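Local coordinates for protein kallikrein-10 (Homo sapiens, PDB 5LPE) that is a secreted, zymogen-like serine protease of the kallikrein family, inhibited by zinc, with a tumour-suppressor role in breast and prostate cancer, at residues 149-159 with 168-177; 70-78 with 223-232. All coordinates share one frame; numbering follows the deposited sequence.

Both contacts are partly buried, and each sits in a different half of the protease. Contact 1 joins two neighbouring strands of one antiparallel barrel, 147-153 and 171-176, by backbone hydrogen bonds and aliphatic packing, with a disulfide fastening the following turn. Contact 2 sets the helix 224-230, near the chain end, against strand 66-75 of the other barrel; no hydrogen bond crosses it, and edge-to-face rings do the work, giving way to two arginines at its exposed end. Although their centres are about 24 Å apart, the two touch in packing, where Asn170 of contact 1 meets Tyr223 of contact 2, whose side chain lies about 7 Å from that of Asp95, a probable charge-relay residue.

Contact 1: 149-159 with 168-177; sequences SSITILSPKEC and TNNMICAGLD
Thr152 and Gly175 face each other as an antiparallel hydrogen-bonded pair, each lending the other its backbone N-H. The bond from Thr152 N to Gly175 O is 2.7 Å long and nearly straight (170° at the hydrogen), and the return bond from Gly175 N reaches Thr152 O at 2.7 Å. Two residues on, past the non-hydrogen-bonded pair Ile153 and Ala174, Leu154 N is held by Cys173 O at 2.9 Å, while the Leu154 side chain lies along the glycine backbone, its CG 3.7 Å from Gly175 N. On the face opposite the Thr152 side chain, Ile151 CD1 is wedged between two partners, 3.5 Å from Ala174 CB and 3.7 Å from Leu176 CD1. Ile153 meets Ile172 more loosely, methyl to methyl, with CD1 atoms 4.2 Å apart. Ile151, Ile153, Ile172 and Ala174 all converge on Leu191, and strand 126-131 adds Cys127, which touches Ile151 and Ile153. Beyond the paired strands, Cys159 SG bonds covalently to Cys173 SG at 2.0 Å. The bond, of left-handed sense (chi3 -83°), ties the turn after strand 147-153 to the middle of strand 171-176. This disulfide closes the loop between residues 159 and 173, which leads into strand 171-176; the link and the antiparallel pair are characteristic of the second beta barrel of trypsin-like serine proteases.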
loop_
_atom_site.group_PDB
_atom_site.type_symbol
_atom_site.label_atom_id
_atom_site.label_comp_id
_atom_site.label_asym_id
_atom_site.label_seq_id
_atom_site.Cartn_x
_atom_site.Cartn_y
_atom_site.Cartn_z
ATOM N N SER A 149 -10.783 -5.358 -5.315
ATOM C CA SER A 149 -10.603 -5.678 -6.725
ATOM C C SER A 149 -9.446 -6.657 -6.828
ATOM O O SER A 149 -8.399 -6.454 -6.198
ATOM C CB SER A 149 -10.302 -4.438 -7.570
ATOM O OG SER A 149 -11.049 -3.311 -7.150
ATOM N N SER A 150 -9.643 -7.722 -7.593
ATOM C CA SER A 150 -8.584 -8.687 -7.812
ATOM C C SER A 150 -7.640 -8.176 -8.885
ATOM O O SER A 150 -8.008 -7.390 -9.758
ATOM C CB SER A 150 -9.158 -10.059 -8.182
ATOM O OG SER A 150 -10.088 -9.923 -9.234
ATOM N N ILE A 151 -6.393 -8.593 -8.786
ATOM C CA ILE A 151 -5.342 -8.013 -9.607
ATOM C C ILE A 151 -4.405 -9.134 -9.991
ATOM O O ILE A 151 -4.196 -10.074 -9.219
ATOM C CB ILE A 151 -4.620 -6.849 -8.857
ATOM C CG1 ILE A 151 -4.567 -5.591 -9.722
ATOM C CG2 ILE A 151 -3.238 -7.259 -8.453
ATOM C CD1 ILE A 151 -4.348 -4.302 -8.953
ATOM N N THR A 152 -3.825 -9.000 -11.173
ATOM C CA THR A 152 -2.945 -10.010 -11.742
ATOM C C THR A 152 -1.539 -9.459 -11.833
ATOM O O THR A 152 -1.317 -8.445 -12.488
ATOM C CB THR A 152 -3.430 -10.454 -13.129
ATOM O OG1 THR A 152 -4.782 -10.942 -13.027
ATOM C CG2 THR A 152 -2.525 -11.529 -13.698
ATOM N N ILE A 153 -0.593 -10.114 -11.172
ATOM C CA ILE A 153 0.786 -9.668 -11.298
ATOM C C ILE A 153 1.200 -9.840 -12.752
ATOM O O ILE A 153 1.051 -10.919 -13.333
ATOM C CB ILE A 153 1.720 -10.442 -10.356
ATOM C CG1 ILE A 153 1.269 -10.352 -8.897
ATOM C CG2 ILE A 153 3.151 -9.937 -10.519
ATOM C CD1 ILE A 153 1.347 -8.981 -8.315
ATOM N N LEU A 154 1.683 -8.774 -13.352
ATOM C CA LEU A 154 2.249 -8.828 -14.682
ATOM C C LEU A 154 3.754 -8.963 -14.562
ATOM O O LEU A 154 4.329 -8.901 -13.474
ATOM C CB LEU A 154 1.874 -7.585 -15.485
ATOM C CG LEU A 154 0.379 -7.292 -15.579
ATOM C CD1 LEU A 154 0.157 -6.080 -16.474
ATOM C CD2 LEU A 154 -0.375 -8.519 -16.092
ATOM N N SER A 155 4.403 -9.038 -15.676
ATOM C CA SER A 155 5.807 -9.269 -15.457
ATOM C C SER A 155 6.592 -7.998 -15.737
ATOM O O SER A 155 6.135 -7.145 -16.505
ATOM C CB SER A 155 6.296 -10.385 -16.377
ATOM O OG SER A 155 5.658 -10.267 -17.628
ATOM N N PRO A 156 7.793 -7.837 -15.134
ATOM C CA PRO A 156 8.511 -6.558 -15.250
ATOM C C PRO A 156 9.024 -6.319 -16.661
ATOM O O PRO A 156 10.176 -5.936 -16.876
ATOM C CB PRO A 156 9.678 -6.729 -14.263
ATOM C CG PRO A 156 9.839 -8.233 -14.083
ATOM C CD PRO A 156 8.461 -8.772 -14.207
ATOM N N LYS A 157 8.133 -6.532 -17.620
ATOM C CA LYS A 157 8.407 -6.596 -19.045
ATOM C C LYS A 157 7.302 -5.858 -19.781
ATOM O O LYS A 157 7.557 -4.867 -20.471
ATOM C CB LYS A 157 8.506 -8.065 -19.494
ATOM C CG LYS A 157 9.726 -8.811 -18.957
ATOM C CD LYS A 157 9.348 -10.176 -18.412
ATOM C CE LYS A 157 9.606 -11.261 -19.432
ATOM N NZ LYS A 157 8.350 -11.798 -20.007
ATOM N N GLU A 158 6.066 -6.348 -19.639
ATOM C CA GLU A 158 4.921 -5.733 -20.296
ATOM C C GLU A 158 4.430 -4.490 -19.563
ATOM O O GLU A 158 3.474 -3.850 -20.019
ATOM C CB GLU A 158 3.817 -6.772 -20.440
ATOM C CG GLU A 158 2.767 -6.459 -21.501
ATOM C CD GLU A 158 1.407 -6.282 -20.888
ATOM O OE1 GLU A 158 1.240 -6.711 -19.729
ATOM O OE2 GLU A 158 0.515 -5.707 -21.539
ATOM N N CYS A 159 5.062 -4.137 -18.442
ATOM C CA CYS A 159 4.911 -2.794 -17.903
ATOM C C CYS A 159 5.839 -1.800 -18.575
ATOM O O CYS A 159 5.561 -0.596 -18.556
ATOM C CB CYS A 159 5.163 -2.795 -16.404
ATOM S SG CYS A 159 4.002 -1.764 -15.528
ATOM N N THR A 168 12.303 -1.484 -13.680
ATOM C CA THR A 168 11.369 -2.176 -12.820
ATOM C C THR A 168 12.064 -2.740 -11.595
ATOM O O THR A 168 12.212 -2.041 -10.582
ATOM C CB THR A 168 10.692 -3.305 -13.576
ATOM O OG1 THR A 168 10.549 -4.415 -12.684
ATOM C CG2 THR A 168 11.504 -3.694 -14.819
ATOM N N ASN A 169 12.504 -3.985 -11.699
ATOM C CA ASN A 169 13.428 -4.671 -10.809
ATOM C C ASN A 169 12.973 -4.775 -9.355
ATOM O O ASN A 169 12.794 -5.895 -8.845
ATOM C CB ASN A 169 14.753 -3.900 -10.843
ATOM C CG ASN A 169 15.968 -4.791 -10.655
ATOM O OD1 ASN A 169 16.405 -5.465 -11.585
ATOM N ND2 ASN A 169 16.532 -4.784 -9.451
ATOM N N ASN A 170 12.563 -3.637 -8.782
ATOM C CA ASN A 170 12.055 -3.530 -7.425
ATOM C C ASN A 170 10.553 -3.251 -7.415
ATOM O O ASN A 170 9.968 -3.040 -6.340
ATOM C CB ASN A 170 12.872 -2.500 -6.633
ATOM C CG ASN A 170 14.244 -3.025 -6.262
ATOM O OD1 ASN A 170 14.401 -4.208 -6.050
ATOM N ND2 ASN A 170 15.218 -2.145 -6.111
ATOM N N MET A 171 9.930 -3.258 -8.601
ATOM C CA MET A 171 8.520 -2.978 -8.783
ATOM C C MET A 171 7.805 -4.244 -9.194
ATOM O O MET A 171 8.431 -5.192 -9.669
ATOM C CB MET A 171 8.332 -1.938 -9.850
ATOM C CG MET A 171 9.457 -0.908 -9.929
ATOM S SD MET A 171 9.051 0.615 -9.037
ATOM C CE MET A 171 9.593 0.336 -7.357
ATOM N N ILE A 172 6.504 -4.259 -8.920
ATOM C CA ILE A 172 5.575 -5.179 -9.542
ATOM C C ILE A 172 4.466 -4.335 -10.145
ATOM O O ILE A 172 4.004 -3.372 -9.527
ATOM C CB ILE A 172 5.059 -6.216 -8.534
ATOM C CG1 ILE A 172 4.628 -5.509 -7.279
ATOM C CG2 ILE A 172 6.200 -7.136 -8.142
ATOM C CD1 ILE A 172 3.978 -6.416 -6.306
ATOM N N CYS A 173 4.136 -4.619 -11.395
ATOM C CA CYS A 173 3.005 -4.014 -12.069
ATOM C C CYS A 173 1.800 -4.921 -11.929
ATOM O O CYS A 173 1.880 -6.111 -12.237
ATOM C CB CYS A 173 3.335 -3.777 -13.534
ATOM S SG CYS A 173 4.331 -2.306 -13.637
ATOM N N ALA A 174 0.704 -4.373 -11.440
ATOM C CA ALA A 174 -0.477 -5.152 -11.104
ATOM C C ALA A 174 -1.556 -4.863 -12.135
ATOM O O ALA A 174 -2.062 -3.744 -12.207
ATOM C CB ALA A 174 -0.955 -4.803 -9.706
ATOM N N GLY A 175 -1.878 -5.851 -12.967
ATOM C CA GLY A 175 -2.967 -5.688 -13.915
ATOM C C GLY A 175 -4.313 -5.809 -13.233
ATOM O O GLY A 175 -4.589 -6.800 -12.550
ATOM N N LEU A 176 -5.175 -4.830 -13.464
ATOM C CA LEU A 176 -6.539 -4.807 -12.954
ATOM C C LEU A 176 -7.461 -5.349 -14.024
ATOM O O LEU A 176 -7.243 -5.109 -15.209
ATOM C CB LEU A 176 -6.958 -3.383 -12.604
ATOM C CG LEU A 176 -8.067 -3.107 -11.602
ATOM C CD1 LEU A 176 -7.740 -3.750 -10.284
ATOM C CD2 LEU A 176 -8.182 -1.602 -11.427
ATOM N N ASP A 177 -8.491 -6.075 -13.632
ATOM C CA ASP A 177 -9.336 -6.649 -14.662
ATOM C C ASP A 177 -10.165 -5.558 -15.345
ATOM O O ASP A 177 -10.471 -4.515 -14.756
ATOM C CB ASP A 177 -10.200 -7.761 -14.072
ATOM C CG ASP A 177 -9.355 -8.817 -13.353
ATOM O OD1 ASP A 177 -8.103 -8.801 -13.521
ATOM O OD2 ASP A 177 -9.937 -9.653 -12.618
#

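Contact 2: 70-78 with 223-232; sequences TTRSVVHPK and YMSWINKVIR
His76 and Trp226 both carry CG opposite the backbone N (chi1 -165° and 174°), and these torsions turn the imidazole edge onto the indole. The result is an edge-to-face pair with planes 73° apart, His76 CD2 standing 3.4 Å from Trp226 CD2. Tyr223 repeats the pattern with the roles changed: its own edge is directed at a face of the His76 ring, CD2 lying 3.6 Å from His76 NE2, while Pro77 CD lies over the rim of the opposite face. The Tyr223 hydroxyl is hydrogen-bonded to His94 ND1, which links the aromatic cluster to the loop that carries the zinc ligands Asp92 and Asp95. In the chymotrypsin fold the C-terminal helix packs across to the first barrel, and here Trp226 buries more surface than any other residue between these two segments. Val230 CG1 lies over the indole face remote from His76, and at the indole edge Val74 O approaches CZ2 to 3.5 Å, with Val74 CG1 3.8 Å from the same carbon. Replacing Trp226 by an alanine is likely to open a gap between helix and strand, leaving the His76 edge without the ring it rests on and Val74 CG1 without its indole contact. Val74 CB meets Val230 CG2 at 4.2 Å. At the exposed end Arg72 NH1 comes within 3.7 Å of Arg232 NH2, a like-charged pair whose guanidinium planes are inclined to each other.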
loop_
_atom_site.group_PDB
_atom_site.type_symbol
_atom_site.label_atom_id
_atom_site.label_comp_id
_atom_site.label_asym_id
_atom_site.label_seq_id
_atom_site.Cartn_x
_atom_site.Cartn_y
_atom_site.Cartn_z
ATOM N N THR A 70 1.571 9.732 14.231
ATOM C CA THR A 70 2.897 9.241 13.935
ATOM C C THR A 70 3.933 10.153 14.585
ATOM O O THR A 70 3.692 11.340 14.824
ATOM C CB THR A 70 3.090 9.108 12.418
ATOM O OG1 THR A 70 2.936 10.379 11.801
ATOM C CG2 THR A 70 2.017 8.199 11.857
ATOM N N THR A 71 5.044 9.550 14.984
ATOM C CA THR A 71 6.206 10.295 15.442
ATOM C C THR A 71 7.367 10.054 14.487
ATOM O O THR A 71 7.688 10.922 13.675
ATOM C CB THR A 71 6.566 9.891 16.869
ATOM O OG1 THR A 71 6.600 8.460 16.950
ATOM C CG2 THR A 71 5.528 10.408 17.839
ATOM N N ARG A 72 7.981 8.877 14.536
ATOM C CA ARG A 72 9.078 8.583 13.625
ATOM C C ARG A 72 8.531 8.307 12.239
ATOM O O ARG A 72 7.536 7.590 12.075
ATOM C CB ARG A 72 9.898 7.400 14.130
ATOM C CG ARG A 72 10.603 7.680 15.451
ATOM C CD ARG A 72 11.532 6.559 15.784
ATOM N NE ARG A 72 12.589 6.436 14.796
ATOM C CZ ARG A 72 13.267 5.312 14.582
ATOM N NH1 ARG A 72 12.979 4.222 15.290
ATOM N NH2 ARG A 72 14.231 5.279 13.662
ATOM N N SER A 73 9.135 8.940 11.245
ATOM C CA SER A 73 8.818 8.668 9.850
ATOM C C SER A 73 10.126 8.415 9.125
ATOM O O SER A 73 10.860 9.362 8.826
ATOM C CB SER A 73 8.093 9.845 9.234
ATOM O OG SER A 73 8.963 10.952 9.280
ATOM N N VAL A 74 10.373 7.164 8.765
ATOM C CA VAL A 74 11.646 6.765 8.188
ATOM C C VAL A 74 11.413 6.521 6.702
ATOM O O VAL A 74 10.758 5.553 6.295
ATOM C CB VAL A 74 12.231 5.539 8.897
ATOM C CG1 VAL A 74 13.562 5.153 8.286
ATOM C CG2 VAL A 74 12.404 5.851 10.375
ATOM N N VAL A 75 11.923 7.418 5.900
ATOM C CA VAL A 75 11.868 7.266 4.461
ATOM C C VAL A 75 13.029 6.384 4.050
ATOM O O VAL A 75 14.102 6.438 4.661
ATOM C CB VAL A 75 11.910 8.647 3.792
ATOM C CG1 VAL A 75 12.158 8.513 2.308
ATOM C CG2 VAL A 75 10.618 9.393 4.065
ATOM N N HIS A 76 12.810 5.526 3.062
ATOM C CA HIS A 76 13.893 4.665 2.611
ATOM C C HIS A 76 15.100 5.519 2.229
ATOM O O HIS A 76 14.935 6.580 1.614
ATOM C CB HIS A 76 13.468 3.801 1.422
ATOM C CG HIS A 76 14.401 2.664 1.157
ATOM N ND1 HIS A 76 15.414 2.730 0.224
ATOM C CD2 HIS A 76 14.500 1.443 1.731
ATOM C CE1 HIS A 76 16.088 1.595 0.228
ATOM N NE2 HIS A 76 15.555 0.796 1.134
ATOM N N PRO A 77 16.315 5.110 2.612
ATOM C CA PRO A 77 17.494 5.943 2.320
ATOM C C PRO A 77 17.722 6.184 0.837
ATOM O O PRO A 77 18.155 7.275 0.451
ATOM C CB PRO A 77 18.639 5.143 2.959
ATOM C CG PRO A 77 18.105 3.737 3.107
ATOM C CD PRO A 77 16.662 3.919 3.408
ATOM N N LYS A 78 17.388 5.227 -0.010
ATOM C CA LYS A 78 17.580 5.346 -1.447
ATOM C C LYS A 78 16.443 6.094 -2.137
ATOM O O LYS A 78 16.426 6.164 -3.369
ATOM C CB LYS A 78 17.749 3.958 -2.070
ATOM C CG LYS A 78 18.975 3.201 -1.589
ATOM C CD LYS A 78 18.966 1.742 -2.062
ATOM C CE LYS A 78 20.196 1.000 -1.562
ATOM N NZ LYS A 78 20.267 1.045 -0.081
ATOM N N TYR A 223 12.535 -5.387 0.070
ATOM C CA TYR A 223 12.839 -4.405 1.104
ATOM C C TYR A 223 12.880 -4.976 2.522
ATOM O O TYR A 223 12.992 -4.210 3.484
ATOM C CB TYR A 223 11.861 -3.231 0.978
ATOM C CG TYR A 223 12.145 -2.449 -0.295
ATOM C CD1 TYR A 223 11.592 -2.832 -1.505
ATOM C CD2 TYR A 223 13.025 -1.368 -0.297
ATOM C CE1 TYR A 223 11.867 -2.149 -2.668
ATOM C CE2 TYR A 223 13.308 -0.663 -1.481
ATOM C CZ TYR A 223 12.719 -1.065 -2.657
ATOM O OH TYR A 223 12.975 -0.414 -3.839
ATOM N N MET A 224 12.764 -6.296 2.683
ATOM C CA MET A 224 12.591 -6.866 4.021
ATOM C C MET A 224 13.762 -6.549 4.955
ATOM O O MET A 224 13.562 -6.353 6.161
ATOM C CB MET A 224 12.379 -8.374 3.926
ATOM C CG MET A 224 11.043 -8.723 3.318
ATOM S SD MET A 224 9.819 -7.697 4.105
ATOM C CE MET A 224 9.789 -8.442 5.744
ATOM N N SER A 225 14.989 -6.505 4.424
ATOM C CA SER A 225 16.136 -6.167 5.260
ATOM C C SER A 225 15.927 -4.835 5.956
ATOM O O SER A 225 16.082 -4.727 7.177
ATOM C CB SER A 225 17.416 -6.133 4.423
ATOM O OG SER A 225 17.784 -7.438 4.005
ATOM N N TRP A 226 15.570 -3.804 5.187
ATOM C CA TRP A 226 15.359 -2.475 5.752
ATOM C C TRP A 226 14.129 -2.443 6.652
ATOM O O TRP A 226 14.193 -1.908 7.758
ATOM C CB TRP A 226 15.244 -1.442 4.624
ATOM C CG TRP A 226 14.877 -0.072 5.074
ATOM C CD1 TRP A 226 15.684 0.825 5.712
ATOM C CD2 TRP A 226 13.610 0.578 4.906
ATOM N NE1 TRP A 226 14.998 1.989 5.960
ATOM C CE2 TRP A 226 13.721 1.864 5.476
ATOM C CE3 TRP A 226 12.395 0.197 4.341
ATOM C CZ2 TRP A 226 12.658 2.765 5.500
ATOM C CZ3 TRP A 226 11.345 1.102 4.361
ATOM C CH2 TRP A 226 11.485 2.366 4.940
ATOM N N ILE A 227 13.008 -3.031 6.210
ATOM C CA ILE A 227 11.751 -2.910 6.958
ATOM C C ILE A 227 11.882 -3.528 8.343
ATOM O O ILE A 227 11.416 -2.968 9.339
ATOM C CB ILE A 227 10.584 -3.541 6.178
ATOM C CG1 ILE A 227 10.303 -2.756 4.914
ATOM C CG2 ILE A 227 9.320 -3.582 7.041
ATOM C CD1 ILE A 227 9.066 -3.220 4.209
ATOM N N ASN A 228 12.511 -4.691 8.428
ATOM C CA ASN A 228 12.691 -5.318 9.725
ATOM C C ASN A 228 13.655 -4.530 10.592
ATOM O O ASN A 228 13.560 -4.579 11.826
ATOM C CB ASN A 228 13.164 -6.758 9.539
ATOM C CG ASN A 228 12.017 -7.694 9.244
ATOM O OD1 ASN A 228 10.940 -7.566 9.833
ATOM N ND2 ASN A 228 12.228 -8.629 8.316
ATOM N N LYS A 229 14.561 -3.779 9.969
ATOM C CA LYS A 229 15.580 -3.076 10.734
ATOM C C LYS A 229 15.038 -1.802 11.374
ATOM O O LYS A 229 15.365 -1.515 12.529
ATOM C CB LYS A 229 16.792 -2.773 9.851
ATOM C CG LYS A 229 17.931 -2.110 10.610
ATOM C CD LYS A 229 19.258 -2.281 9.896
ATOM C CE LYS A 229 19.535 -1.153 8.897
ATOM N NZ LYS A 229 20.625 -1.552 7.948
ATOM N N VAL A 230 14.204 -1.030 10.676
ATOM C CA VAL A 230 13.697 0.182 11.320
ATOM C C VAL A 230 12.601 -0.169 12.321
ATOM O O VAL A 230 12.535 0.407 13.412
ATOM C CB VAL A 230 13.237 1.252 10.289
ATOM C CG1 VAL A 230 13.527 0.851 8.856
ATOM C CG2 VAL A 230 11.801 1.618 10.452
ATOM N N ILE A 231 11.749 -1.141 11.987
ATOM C CA ILE A 231 10.781 -1.628 12.953
ATOM C C ILE A 231 11.480 -2.228 14.181
ATOM O O ILE A 231 10.836 -2.428 15.223
ATOM C CB ILE A 231 9.826 -2.599 12.221
ATOM C CG1 ILE A 231 9.143 -1.863 11.070
ATOM C CG2 ILE A 231 8.706 -3.131 13.118
ATOM C CD1 ILE A 231 8.221 -2.746 10.315
ATOM N N ARG A 232 12.779 -2.548 14.098
ATOM C CA ARG A 232 13.501 -3.224 15.176
ATOM C C ARG A 232 12.901 -4.596 15.446
ATOM O O ARG A 232 13.432 -5.325 16.277
ATOM C CB ARG A 232 13.560 -2.417 16.484
ATOM C CG ARG A 232 14.959 -1.900 16.844
ATOM C CD ARG A 232 15.159 -0.420 16.480
ATOM N NE ARG A 232 13.911 0.349 16.447
ATOM C CZ ARG A 232 13.190 0.681 17.518
ATOM N NH1 ARG A 232 13.577 0.313 18.724
ATOM N NH2 ARG A 232 12.072 1.377 17.392
#